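Local coordinates for protein malic enzyme (PDB 3NV9) that probably catalyses the oxidative decarboxylation of malate to pyruvate with NAD or NADP as acceptor, working as an entangled dimer, at residues D216-R221 / P245-M250; A150-V155 / Y176-V181; L122-L127 / V361-I366. All blocks are in the same frame, centred on the assembly; numbering follows the deposited sequence.

Contact 1. Residues D216-R221 / P245-M250; sequences DIHECR and PKKIVM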
loop_
_atom_site.group_PDB
_atom_site.type_symbol
_atom_site.label_atom_id
_atom_site.label_comp_id
_atom_site.label_asym_id
_atom_site.label_seq_id
_atom_site.Cartn_x
_atom_site.Cartn_y
_atom_site.Cartn_z
ATOM N N ASP A 216 -43.850 -11.792 -0.119
ATOM C CA ASP A 216 -43.372 -11.354 1.175
ATOM C C ASP A 216 -42.171 -12.241 1.552
ATOM O O ASP A 216 -42.216 -13.470 1.377
ATOM C CB ASP A 216 -44.544 -11.468 2.186
ATOM C CG ASP A 216 -44.131 -11.221 3.643
ATOM O OD1 ASP A 216 -43.171 -10.460 3.919
ATOM O OD2 ASP A 216 -44.817 -11.754 4.555
ATOM N N ILE A 217 -41.096 -11.620 2.053
ATOM C CA ILE A 217 -39.860 -12.330 2.401
ATOM C C ILE A 217 -40.062 -13.565 3.301
ATOM O O ILE A 217 -39.431 -14.643 3.059
ATOM C CB ILE A 217 -38.781 -11.382 2.951
ATOM C CG1 ILE A 217 -37.387 -12.036 2.877
ATOM C CG2 ILE A 217 -39.167 -10.787 4.346
ATOM C CD1 ILE A 217 -36.258 -11.104 3.322
ATOM N N HIS A 218 -40.960 -13.414 4.290
ATOM C CA HIS A 218 -41.227 -14.410 5.340
ATOM C C HIS A 218 -42.069 -15.582 4.827
ATOM O O HIS A 218 -42.211 -16.609 5.515
ATOM C CB HIS A 218 -41.931 -13.731 6.536
ATOM C CG HIS A 218 -41.998 -14.572 7.769
ATOM N ND1 HIS A 218 -42.992 -15.510 7.976
ATOM C CD2 HIS A 218 -41.215 -14.597 8.879
ATOM C CE1 HIS A 218 -42.806 -16.090 9.153
ATOM N NE2 HIS A 218 -41.734 -15.555 9.719
ATOM N N GLU A 219 -42.647 -15.418 3.643
ATOM C CA GLU A 219 -43.527 -16.432 3.079
ATOM C C GLU A 219 -42.867 -17.228 1.933
ATOM O O GLU A 219 -43.528 -18.092 1.320
ATOM C CB GLU A 219 -44.893 -15.833 2.676
ATOM C CG GLU A 219 -45.732 -15.217 3.913
ATOM C CD GLU A 219 -46.087 -16.262 5.057
ATOM O OE1 GLU A 219 -46.665 -17.344 4.730
ATOM O OE2 GLU A 219 -45.798 -15.996 6.279
ATOM N N CYS A 220 -41.571 -16.962 1.679
ATOM C CA CYS A 220 -40.767 -17.694 0.665
ATOM C C CYS A 220 -39.955 -18.916 1.109
ATOM O O CYS A 220 -39.192 -18.864 2.059
ATOM C CB CYS A 220 -39.825 -16.757 -0.053
ATOM S SG CYS A 220 -40.678 -15.511 -0.990
ATOM N N ARG A 221 -40.085 -20.007 0.373
ATOM C CA ARG A 221 -39.200 -21.107 0.606
ATOM C C ARG A 221 -37.867 -20.835 -0.115
ATOM O O ARG A 221 -37.807 -20.631 -1.337
ATOM C CB ARG A 221 -39.855 -22.427 0.140
ATOM C CG ARG A 221 -41.069 -22.927 0.999
ATOM C CD ARG A 221 -41.438 -24.407 0.581
ATOM N NE ARG A 221 -40.261 -25.241 0.815
ATOM C CZ ARG A 221 -39.514 -25.812 -0.131
ATOM N NH1 ARG A 221 -39.818 -25.723 -1.425
ATOM N NH2 ARG A 221 -38.425 -26.464 0.229
ATOM N N PRO A 245 -36.936 -18.820 9.215
ATOM C CA PRO A 245 -35.933 -19.907 9.233
ATOM C C PRO A 245 -36.514 -21.294 8.933
ATOM O O PRO A 245 -35.822 -22.123 8.355
ATOM C CB PRO A 245 -35.346 -19.852 10.655
ATOM C CG PRO A 245 -35.702 -18.538 11.190
ATOM C CD PRO A 245 -37.002 -18.123 10.514
ATOM N N LYS A 246 -37.785 -21.521 9.259
ATOM C CA LYS A 246 -38.422 -22.829 9.054
ATOM C C LYS A 246 -38.590 -23.162 7.557
ATOM O O LYS A 246 -38.703 -24.353 7.162
ATOM C CB LYS A 246 -39.789 -22.892 9.744
ATOM C CG LYS A 246 -39.807 -22.735 11.291
ATOM C CD LYS A 246 -41.197 -23.187 11.842
ATOM C CE LYS A 246 -41.667 -22.411 13.098
ATOM N NZ LYS A 246 -40.714 -22.553 14.239
ATOM N N LYS A 247 -38.606 -22.115 6.725
ATOM C CA LYS A 247 -38.873 -22.292 5.292
ATOM C C LYS A 247 -37.576 -22.393 4.454
ATOM O O LYS A 247 -37.627 -22.388 3.226
ATOM C CB LYS A 247 -39.745 -21.139 4.760
ATOM C CG LYS A 247 -41.151 -21.001 5.380
ATOM C CD LYS A 247 -42.052 -20.228 4.379
ATOM C CE LYS A 247 -43.403 -19.763 4.962
ATOM N NZ LYS A 247 -43.212 -18.889 6.161
ATOM N N ILE A 248 -36.443 -22.474 5.140
ATOM C CA ILE A 248 -35.101 -22.345 4.558
ATOM C C ILE A 248 -34.310 -23.683 4.636
ATOM O O ILE A 248 -34.249 -24.298 5.694
ATOM C CB ILE A 248 -34.322 -21.209 5.307
ATOM C CG1 ILE A 248 -34.698 -19.839 4.741
ATOM C CG2 ILE A 248 -32.828 -21.348 5.172
ATOM C CD1 ILE A 248 -34.073 -18.738 5.477
ATOM N N VAL A 249 -33.708 -24.134 3.535
ATOM C CA VAL A 249 -32.760 -25.233 3.650
ATOM C C VAL A 249 -31.385 -24.841 3.092
ATOM O O VAL A 249 -31.309 -24.419 1.925
ATOM C CB VAL A 249 -33.115 -26.451 2.757
ATOM C CG1 VAL A 249 -32.526 -27.727 3.351
ATOM C CG2 VAL A 249 -34.566 -26.541 2.408
ATOM N N MET A 250 -30.324 -25.058 3.865
ATOM C CA MET A 250 -28.959 -25.058 3.302
ATOM C C MET A 250 -28.335 -26.477 3.007
ATOM O O MET A 250 -28.498 -27.404 3.799
ATOM C CB MET A 250 -28.051 -24.223 4.193
ATOM C CG MET A 250 -26.613 -24.259 3.826
ATOM S SD MET A 250 -25.854 -22.725 4.357
ATOM C CE MET A 250 -25.291 -23.003 5.995
HETATM O O HOH W 1 -46.334 -18.501 7.631
HETATM O O HOH W 2 -37.661 -24.875 2.291
#
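K247 NZ bonds the backbone O of H218 at 2.6 Å and is gripped by other groups too. NZ lies in the plane of that carbonyl, and the C=O...N angle is 156°. A long salt bridge of 3.9 Å joins K247 NZ to E219 OE2. D244, three residues before K247, adds a salt bridge through OD2. A water accepts a weak bond from NZ and donates to E219 OE2 at 2.9 Å. The H218 ring binds the same OE2 at its edge, in plane, through a weak bond from ND1. With two carboxylates close by, the lysine is probably charged. Its chain is extended as far as CE, and the last torsion (chi4 58°) turns NZ aside. On the way CE passes E219 CA and CB rests on C220 O.

The site lies at the entry to two neighbouring parallel strands, 222-225 and 248-252, of the Rossmann-type domain. Each strand is preceded by a short 3-10 turn. K247 and V249 make backbone bonds to M222. One residue earlier, R221 CA gives a C-H...O contact of 3.3 Å to K247 O. A water donates to K247 O at 2.7 Å and accepts a weak bond from R221 NH2. The guanidinium also reaches A291 O through NH2. R221 N bonds to D296 OD1, on the side of strand 297-300.

Contact 2. Residues A150-V155 / Y176-V181; sequences AVIEFV and YKILDV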
loop_
_atom_site.group_PDB
_atom_site.type_symbol
_atom_site.label_atom_id
_atom_site.label_comp_id
_atom_site.label_asym_id
_atom_site.label_seq_id
_atom_site.Cartn_x
_atom_site.Cartn_y
_atom_site.Cartn_z
ATOM N N ALA A 150 -1.317 -17.295 12.044
ATOM C CA ALA A 150 -0.353 -16.484 11.312
ATOM C C ALA A 150 -1.066 -15.225 10.730
ATOM O O ALA A 150 -0.556 -14.103 10.813
ATOM C CB ALA A 150 0.317 -17.304 10.206
ATOM N N VAL A 151 -2.262 -15.428 10.190
ATOM C CA VAL A 151 -3.039 -14.337 9.624
ATOM C C VAL A 151 -3.402 -13.384 10.766
ATOM O O VAL A 151 -3.168 -12.188 10.656
ATOM C CB VAL A 151 -4.267 -14.830 8.771
ATOM C CG1 VAL A 151 -4.976 -13.661 8.082
ATOM C CG2 VAL A 151 -3.820 -15.830 7.674
ATOM N N ILE A 152 -3.833 -13.937 11.905
ATOM C CA ILE A 152 -4.201 -13.101 13.079
ATOM C C ILE A 152 -3.052 -12.235 13.551
ATOM O O ILE A 152 -3.204 -11.015 13.765
ATOM C CB ILE A 152 -4.762 -13.956 14.244
ATOM C CG1 ILE A 152 -6.134 -14.484 13.828
ATOM C CG2 ILE A 152 -4.917 -13.134 15.455
ATOM C CD1 ILE A 152 -6.697 -15.658 14.670
ATOM N N GLU A 153 -1.891 -12.873 13.699
ATOM C CA GLU A 153 -0.689 -12.181 14.184
ATOM C C GLU A 153 -0.302 -11.077 13.204
ATOM O O GLU A 153 0.036 -9.945 13.620
ATOM C CB GLU A 153 0.500 -13.170 14.401
ATOM C CG GLU A 153 1.796 -12.454 14.819
ATOM C CD GLU A 153 2.966 -13.427 15.119
ATOM O OE1 GLU A 153 2.830 -14.651 14.956
ATOM O OE2 GLU A 153 4.029 -12.946 15.517
ATOM N N PHE A 154 -0.347 -11.431 11.909
ATOM C CA PHE A 154 0.061 -10.537 10.813
ATOM C C PHE A 154 -0.761 -9.239 10.826
ATOM O O PHE A 154 -0.228 -8.137 10.834
ATOM C CB PHE A 154 -0.049 -11.244 9.434
ATOM C CG PHE A 154 0.344 -10.366 8.293
ATOM C CD1 PHE A 154 1.629 -10.396 7.803
ATOM C CD2 PHE A 154 -0.584 -9.472 7.721
ATOM C CE1 PHE A 154 2.019 -9.546 6.755
ATOM C CE2 PHE A 154 -0.216 -8.608 6.654
ATOM C CZ PHE A 154 1.087 -8.633 6.184
ATOM N N VAL A 155 -2.065 -9.401 10.864
ATOM C CA VAL A 155 -2.968 -8.280 10.808
ATOM C C VAL A 155 -2.825 -7.399 12.042
ATOM O O VAL A 155 -2.810 -6.159 11.914
ATOM C CB VAL A 155 -4.427 -8.778 10.574
ATOM C CG1 VAL A 155 -5.443 -7.628 10.666
ATOM C CG2 VAL A 155 -4.509 -9.429 9.253
ATOM N N TYR A 176 -13.263 -17.748 9.515
ATOM C CA TYR A 176 -14.058 -17.431 10.730
ATOM C C TYR A 176 -13.198 -17.064 11.931
ATOM O O TYR A 176 -13.380 -16.001 12.588
ATOM C CB TYR A 176 -15.007 -18.578 11.076
ATOM C CG TYR A 176 -16.026 -18.897 10.002
ATOM C CD1 TYR A 176 -16.982 -17.919 9.585
ATOM C CD2 TYR A 176 -16.082 -20.151 9.426
ATOM C CE1 TYR A 176 -17.939 -18.216 8.627
ATOM C CE2 TYR A 176 -17.009 -20.443 8.436
ATOM C CZ TYR A 176 -17.949 -19.459 8.050
ATOM O OH TYR A 176 -18.911 -19.777 7.115
ATOM N N LYS A 177 -12.218 -17.919 12.198
ATOM C CA LYS A 177 -11.342 -17.722 13.328
ATOM C C LYS A 177 -10.638 -16.380 13.207
ATOM O O LYS A 177 -10.594 -15.585 14.172
ATOM C CB LYS A 177 -10.348 -18.913 13.445
ATOM C CG LYS A 177 -9.340 -18.702 14.527
ATOM C CD LYS A 177 -8.476 -19.955 14.827
ATOM C CE LYS A 177 -7.535 -19.716 16.032
ATOM N NZ LYS A 177 -6.808 -20.959 16.462
ATOM N N ILE A 178 -10.087 -16.122 12.021
ATOM C CA ILE A 178 -9.369 -14.889 11.738
ATOM C C ILE A 178 -10.282 -13.684 11.915
ATOM O O ILE A 178 -9.942 -12.751 12.620
ATOM C CB ILE A 178 -8.758 -14.912 10.312
ATOM C CG1 ILE A 178 -7.707 -16.036 10.196
ATOM C CG2 ILE A 178 -8.116 -13.582 9.986
ATOM C CD1 ILE A 178 -7.405 -16.484 8.709
ATOM N N LEU A 179 -11.454 -13.704 11.306
ATOM C CA LEU A 179 -12.332 -12.536 11.398
ATOM C C LEU A 179 -12.769 -12.323 12.856
ATOM O O LEU A 179 -12.593 -11.232 13.429
ATOM C CB LEU A 179 -13.542 -12.685 10.453
ATOM C CG LEU A 179 -14.641 -11.603 10.690
ATOM C CD1 LEU A 179 -14.124 -10.199 10.383
ATOM C CD2 LEU A 179 -15.936 -11.878 9.986
ATOM N N ASP A 180 -13.293 -13.384 13.457
ATOM C CA ASP A 180 -13.925 -13.333 14.782
ATOM C C ASP A 180 -12.970 -12.814 15.841
ATOM O O ASP A 180 -13.358 -11.966 16.645
ATOM C CB ASP A 180 -14.476 -14.725 15.163
ATOM C CG ASP A 180 -15.540 -15.204 14.211
ATOM O OD1 ASP A 180 -16.077 -14.354 13.483
ATOM O OD2 ASP A 180 -15.860 -16.414 14.159
ATOM N N VAL A 181 -11.712 -13.289 15.819
ATOM C CA VAL A 181 -10.672 -12.786 16.755
ATOM C C VAL A 181 -10.273 -11.377 16.431
ATOM O O VAL A 181 -10.299 -10.505 17.308
ATOM C CB VAL A 181 -9.380 -13.634 16.707
ATOM C CG1 VAL A 181 -8.297 -13.001 17.545
ATOM C CG2 VAL A 181 -9.646 -15.041 17.183
#
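The short helical segments 150-155 and 176-181 run in roughly the same direction. Their axes come within 9.3 Å and cross at -33°. I152 and I178 have the nearest CA atoms, 5.6 Å apart. The parent helices 148-158 and 174-185 belong to the N-terminal malic enzyme domain. They are the helices of successive beta-alpha-beta units of its parallel sheet. The first links strands 131-136 and 164-167, and the second links 164-167 and 190-192.

The packing between the segments is apolar. I178 meets V151 at about a right angle. I178 CD1 sits against V151 CB at 3.5 Å, and I178 CG2 touches V151 CG1 at 3.7 Å. I178 CG1, placed anti to the carbonyl carbon (chi1 -63°), also touches V151 CB. I152 lies beside this pair, with I152 CG1 3.9 Å from I178 CA. Its end reaches further, between K177 and V181. There I152 CD1 is 4.0 Å from K177 CG. The lysine chain is extended, and NZ forms a salt bridge with D149. V151 also touches I137. On another side of helix 148-158, the F154 ring stacks on F154 of the second subunit. At the C-terminal end of segment 176-181, V181 crosses I152 at about a right angle. V181 CG2 touches I152 CD1 at 3.9 Å, and V181 CG1 meets I152 CG2 at 4.0 Å.

Contact 3. Residues L122-L127 / V361-I366; sequences LLMKYL and VGFPGI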
loop_
_atom_site.group_PDB
_atom_site.type_symbol
_atom_site.label_atom_id
_atom_site.label_comp_id
_atom_site.label_asym_id
_atom_site.label_seq_id
_atom_site.Cartn_x
_atom_site.Cartn_y
_atom_site.Cartn_z
ATOM N N LEU A 122 -8.660 -1.148 -6.787
ATOM C CA LEU A 122 -9.006 -0.240 -7.890
ATOM C C LEU A 122 -10.467 0.240 -7.662
ATOM O O LEU A 122 -10.764 1.461 -7.721
ATOM C CB LEU A 122 -8.881 -0.940 -9.267
ATOM C CG LEU A 122 -9.568 -0.214 -10.453
ATOM C CD1 LEU A 122 -8.790 1.113 -10.824
ATOM C CD2 LEU A 122 -9.779 -1.065 -11.742
ATOM N N LEU A 123 -11.341 -0.712 -7.323
ATOM C CA LEU A 123 -12.778 -0.376 -7.104
ATOM C C LEU A 123 -13.043 0.445 -5.850
ATOM O O LEU A 123 -13.988 1.236 -5.787
ATOM C CB LEU A 123 -13.643 -1.630 -7.046
ATOM C CG LEU A 123 -13.718 -2.493 -8.300
ATOM C CD1 LEU A 123 -14.532 -3.813 -8.029
ATOM C CD2 LEU A 123 -14.228 -1.699 -9.534
ATOM N N MET A 124 -12.253 0.222 -4.820
ATOM C CA MET A 124 -12.462 1.036 -3.599
ATOM C C MET A 124 -12.177 2.512 -3.904
ATOM O O MET A 124 -12.814 3.426 -3.374
ATOM C CB MET A 124 -11.574 0.534 -2.486
ATOM C CG MET A 124 -12.228 -0.688 -1.788
ATOM S SD MET A 124 -11.027 -1.401 -0.701
ATOM C CE MET A 124 -11.718 -3.081 -0.515
ATOM N N LYS A 125 -11.207 2.737 -4.768
ATOM C CA LYS A 125 -10.890 4.115 -5.090
ATOM C C LYS A 125 -11.965 4.711 -5.989
ATOM O O LYS A 125 -12.498 5.752 -5.672
ATOM C CB LYS A 125 -9.518 4.251 -5.739
ATOM C CG LYS A 125 -9.186 5.713 -6.045
ATOM C CD LYS A 125 -8.920 6.515 -4.792
ATOM C CE LYS A 125 -8.304 7.847 -5.158
ATOM N NZ LYS A 125 -7.808 8.526 -3.943
ATOM N N TYR A 126 -12.293 4.013 -7.080
ATOM C CA TYR A 126 -13.130 4.567 -8.107
ATOM C C TYR A 126 -14.635 4.603 -7.781
ATOM O O TYR A 126 -15.371 5.434 -8.314
ATOM C CB TYR A 126 -12.832 3.856 -9.407
ATOM C CG TYR A 126 -13.336 4.570 -10.632
ATOM C CD1 TYR A 126 -12.786 5.770 -11.018
ATOM C CD2 TYR A 126 -14.333 4.019 -11.428
ATOM C CE1 TYR A 126 -13.229 6.428 -12.189
ATOM C CE2 TYR A 126 -14.790 4.669 -12.590
ATOM C CZ TYR A 126 -14.222 5.884 -12.954
ATOM O OH TYR A 126 -14.654 6.596 -14.061
ATOM N N LEU A 127 -15.087 3.701 -6.917
ATOM C CA LEU A 127 -16.487 3.652 -6.499
ATOM C C LEU A 127 -16.620 4.252 -5.106
ATOM O O LEU A 127 -17.622 4.900 -4.816
ATOM C CB LEU A 127 -17.054 2.200 -6.461
ATOM C CG LEU A 127 -16.846 1.394 -7.755
ATOM C CD1 LEU A 127 -17.468 -0.039 -7.684
ATOM C CD2 LEU A 127 -17.331 2.204 -9.030
ATOM N N VAL A 361 -20.498 -3.943 -5.425
ATOM C CA VAL A 361 -21.605 -3.028 -5.364
ATOM C C VAL A 361 -22.105 -2.744 -3.898
ATOM O O VAL A 361 -23.110 -2.040 -3.675
ATOM C CB VAL A 361 -22.611 -3.509 -6.476
ATOM C CG1 VAL A 361 -23.837 -4.084 -5.987
ATOM C CG2 VAL A 361 -22.742 -2.473 -7.574
ATOM N N GLY A 362 -21.368 -3.250 -2.903
ATOM C CA GLY A 362 -21.667 -3.027 -1.479
ATOM C C GLY A 362 -20.423 -2.642 -0.689
ATOM O O GLY A 362 -20.450 -1.703 0.098
ATOM N N PHE A 363 -19.287 -3.280 -0.943
ATOM C CA PHE A 363 -18.080 -2.879 -0.154
ATOM C C PHE A 363 -17.594 -1.383 -0.217
ATOM O O PHE A 363 -17.157 -0.824 0.816
ATOM C CB PHE A 363 -16.932 -3.902 -0.282
ATOM C CG PHE A 363 -16.199 -3.899 -1.623
ATOM C CD1 PHE A 363 -16.235 -5.012 -2.440
ATOM C CD2 PHE A 363 -15.386 -2.828 -1.997
ATOM C CE1 PHE A 363 -15.544 -5.051 -3.637
ATOM C CE2 PHE A 363 -14.651 -2.863 -3.177
ATOM C CZ PHE A 363 -14.755 -3.974 -4.022
ATOM N N PRO A 364 -17.694 -0.722 -1.397
ATOM C CA PRO A 364 -17.178 0.664 -1.427
ATOM C C PRO A 364 -17.957 1.555 -0.468
ATOM O O PRO A 364 -17.363 2.404 0.242
ATOM C CB PRO A 364 -17.368 1.098 -2.891
ATOM C CG PRO A 364 -17.367 -0.204 -3.643
ATOM C CD PRO A 364 -18.035 -1.211 -2.736
ATOM N N GLY A 365 -19.253 1.308 -0.416
ATOM C CA GLY A 365 -20.188 2.077 0.417
ATOM C C GLY A 365 -20.080 1.674 1.875
ATOM O O GLY A 365 -20.001 2.527 2.737
ATOM N N ILE A 366 -20.045 0.374 2.158
ATOM C CA ILE A 366 -19.825 -0.078 3.557
ATOM C C ILE A 366 -18.532 0.486 4.195
ATOM O O ILE A 366 -18.574 1.120 5.246
ATOM C CB ILE A 366 -19.942 -1.622 3.672
ATOM C CG1 ILE A 366 -21.349 -2.052 3.303
ATOM C CG2 ILE A 366 -19.625 -2.141 5.086
ATOM C CD1 ILE A 366 -21.497 -3.600 2.957
#
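F363 and P364, the first two residues of helix 363-372, meet one side of helix 114-128. M124 crosses the F363 ring at about a right angle. M124 CG is 3.5 Å from F363 CE2, and M124 CE is 4.0 Å from F363 CD2. The methionine chain is extended beyond CG, and CG and CE both touch the CD2-CE2 bond of the ring. L123 takes the tip. L123 CB and L123 CD1 each lie 4.0 Å from F363 CZ. L127, one turn further on, lies alongside P364 and points the same way. L127 CB is 3.7 Å from P364 CG, and L127 CD1 reaches the same CG. M124 and P364 have the nearest CA atoms, 5.2 Å apart.

F363 CG sits between the backbone N and the carbonyl carbon (chi1 74°), the crowded position. G362 is the N-cap residue, and G362 O accepts the backbone bond of I366 N at 3.0 Å. Further out, F414 of helix 413-428 packs on both L127 and P364. D193 touches F363, R453 of helix 438-461 touches L127, and F61 of the second subunit packs on L123.

Segment 122-127 lies in the N-terminal domain and segment 361-366 in the NAD-binding domain. All five touching residues are buried and meet through hydrocarbon and aromatic groups. Between these two segments the domains meet through apolar carbon contacts, so burial rather than polar pairing would hold them together here.

Overall arrangement
The three contacts divide the chain between its two domains. Contact 2 lies in the N-terminal domain, and contact 1 in the NAD-binding domain, at the start of strand 248-252 and just before strand 222-225. Contact 3 joins one domain to the other, pairing helix 114-128 with helix 363-372. Along the chain, contact 2 closes before contact 1 opens, and both are nested inside the long loop that contact 3 closes. Their centres lie 33 Å (1 and 2), 31 Å (1 and 3) and 23 Å (2 and 3) apart. Contacts 2 and 3 both touch the second subunit, whereas contact 1 touches no other chain. Dimer packing thus reaches the N-terminal domain and the domain junction.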